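Local coordinates for mRNA-decapping enzyme subunit 1 (Saccharomyces cerevisiae, PDB 1Q67), which forms with DCP2 the decapping complex that removes the 7-methylguanine cap from mRNA, committing the transcript to 5'-to-3' decay, at residues R29-I34 against Y68-S73. Residues are numbered along the deposited sequence; the frame is centred on the assembly and turned at random.
Sequences RYDPKI and YLRDVS
The carboxylate of D31 meets R70 and Y68 together, taking two bonds at each oxygen. R70 grips it side-on: R70 NE gives a nearly straight bond (175°) to the syn lone pair of D31 OD2, 2.7 Å away, while R70 NH2 reaches D31 OD1 at 3.0 Å, with OD1 lying somewhat out of the guanidinium plane. The two planes are 32° apart, so this salt bridge is not flat. The Y68 hydroxyl donates to the anti lone pair of D31 OD2 (Y68 OH to D31 OD2 2.7 Å), with OD2 in the plane of the ring. D31 OD1 also accepts from K33 N, on the face opposite R70 NH2; this closes an Asx turn, K33 N coming from above the carboxylate plane. K33 CB lies over one face of the guanidinium, 3.5 Å from R70 NH2. I34 passes the Y68 side chain at about a right angle; with I34 CG1 anti to the backbone N (chi1 -178°), CG1 lies 3.6 Å from Y68 CD1, and I34 CD1 reaches Y68 CB and CG. Further out, R70 NH1 is held by a salt bridge to D136 and by the carbonyl of Y138. D71 N donates to K33 O (3.0 Å), next to the antiparallel, non-hydrogen-bonded pair I34–R70. The type I turn D31–I34 leads into strand 34-41, outermost within the chain in the four-stranded antiparallel sheet of the PH-like β-sandwich; salt bridge and D71–K33 bond join this turn to the end of neighbouring strand 64-70.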
# COMPACT_ATOMS: atom_id res chain seq x y z
N ARG B 29 -3.41 -21.84 -1.04
CA ARG B 29 -4.54 -21.90 -0.14
C ARG B 29 -5.67 -20.99 -0.57
O ARG B 29 -6.80 -21.09 -0.07
CB ARG B 29 -4.11 -21.57 1.29
CG ARG B 29 -3.25 -22.65 1.89
CD ARG B 29 -3.18 -22.52 3.38
NE ARG B 29 -2.78 -23.78 3.99
CZ ARG B 29 -2.77 -23.98 5.31
NH1 ARG B 29 -3.13 -23.00 6.12
NH2 ARG B 29 -2.40 -25.16 5.80
N TYR B 30 -5.39 -20.09 -1.50
CA TYR B 30 -6.42 -19.19 -1.99
C TYR B 30 -6.80 -19.56 -3.42
O TYR B 30 -7.95 -19.41 -3.81
CB TYR B 30 -5.95 -17.74 -1.91
CG TYR B 30 -5.51 -17.37 -0.52
CD1 TYR B 30 -4.16 -17.38 -0.17
CD2 TYR B 30 -6.44 -17.08 0.48
CE1 TYR B 30 -3.74 -17.12 1.12
CE2 TYR B 30 -6.04 -16.82 1.79
CZ TYR B 30 -4.68 -16.85 2.10
OH TYR B 30 -4.25 -16.62 3.39
N ASP B 31 -5.84 -20.06 -4.19
CA ASP B 31 -6.08 -20.50 -5.57
C ASP B 31 -5.40 -21.85 -5.72
O ASP B 31 -4.22 -21.94 -6.04
CB ASP B 31 -5.49 -19.49 -6.58
CG ASP B 31 -5.73 -19.91 -8.03
OD1 ASP B 31 -6.34 -20.97 -8.27
OD2 ASP B 31 -5.30 -19.16 -8.94
N PRO B 32 -6.16 -22.94 -5.50
CA PRO B 32 -5.67 -24.31 -5.59
C PRO B 32 -5.00 -24.66 -6.91
O PRO B 32 -4.17 -25.56 -6.97
CB PRO B 32 -6.93 -25.15 -5.34
CG PRO B 32 -7.76 -24.25 -4.46
CD PRO B 32 -7.59 -22.92 -5.15
N LYS B 33 -5.36 -23.95 -7.97
CA LYS B 33 -4.79 -24.22 -9.29
C LYS B 33 -3.32 -23.87 -9.50
O LYS B 33 -2.70 -24.39 -10.42
CB LYS B 33 -5.60 -23.51 -10.38
CG LYS B 33 -6.67 -24.37 -11.06
CD LYS B 33 -7.82 -24.69 -10.14
CE LYS B 33 -8.97 -25.35 -10.90
NZ LYS B 33 -9.54 -24.45 -11.95
N ILE B 34 -2.74 -22.99 -8.67
CA ILE B 34 -1.34 -22.64 -8.89
C ILE B 34 -0.51 -23.89 -9.14
O ILE B 34 -0.60 -24.87 -8.40
CB ILE B 34 -0.72 -21.85 -7.71
CG1 ILE B 34 0.74 -21.49 -8.05
CG2 ILE B 34 -0.76 -22.66 -6.42
CD1 ILE B 34 1.38 -20.45 -7.12
N TYR B 68 1.70 -16.27 -11.42
CA TYR B 68 1.95 -17.70 -11.48
C TYR B 68 1.13 -18.40 -12.55
O TYR B 68 0.10 -17.88 -13.00
CB TYR B 68 1.63 -18.29 -10.11
CG TYR B 68 0.23 -17.97 -9.67
CD1 TYR B 68 -0.82 -18.87 -9.88
CD2 TYR B 68 -0.07 -16.75 -9.05
CE1 TYR B 68 -2.11 -18.57 -9.49
CE2 TYR B 68 -1.38 -16.43 -8.66
CZ TYR B 68 -2.39 -17.36 -8.88
OH TYR B 68 -3.68 -17.10 -8.49
N LEU B 69 1.59 -19.58 -12.92
CA LEU B 69 0.93 -20.39 -13.93
C LEU B 69 -0.11 -21.27 -13.24
O LEU B 69 0.14 -21.83 -12.17
CB LEU B 69 1.96 -21.26 -14.66
CG LEU B 69 1.43 -22.05 -15.86
CD1 LEU B 69 2.54 -22.20 -16.91
CD2 LEU B 69 0.93 -23.40 -15.40
N ARG B 70 -1.28 -21.38 -13.85
CA ARG B 70 -2.35 -22.18 -13.28
C ARG B 70 -2.53 -23.48 -14.07
O ARG B 70 -2.25 -23.54 -15.27
CB ARG B 70 -3.65 -21.38 -13.28
CG ARG B 70 -3.51 -20.04 -12.55
CD ARG B 70 -4.79 -19.24 -12.54
NE ARG B 70 -5.76 -19.72 -11.56
CZ ARG B 70 -6.88 -20.36 -11.86
NH1 ARG B 70 -7.20 -20.60 -13.13
NH2 ARG B 70 -7.71 -20.73 -10.90
N ASP B 71 -2.97 -24.52 -13.39
CA ASP B 71 -3.19 -25.80 -14.04
C ASP B 71 -4.65 -25.89 -14.47
O ASP B 71 -5.52 -26.16 -13.65
CB ASP B 71 -2.87 -26.95 -13.08
CG ASP B 71 -2.81 -28.30 -13.79
OD1 ASP B 71 -3.68 -28.56 -14.65
OD2 ASP B 71 -1.89 -29.09 -13.48
N VAL B 72 -4.90 -25.63 -15.74
CA VAL B 72 -6.26 -25.69 -16.27
C VAL B 72 -6.37 -26.80 -17.32
O VAL B 72 -7.28 -26.80 -18.14
CB VAL B 72 -6.68 -24.34 -16.90
CG1 VAL B 72 -6.82 -23.29 -15.81
CG2 VAL B 72 -5.66 -23.91 -17.95
N SER B 73 -5.43 -27.74 -17.26
CA SER B 73 -5.39 -28.87 -18.18
C SER B 73 -6.59 -29.80 -18.00
O SER B 73 -7.12 -29.94 -16.89
CB SER B 73 -4.10 -29.66 -17.98
OG SER B 73 -4.03 -30.77 -18.86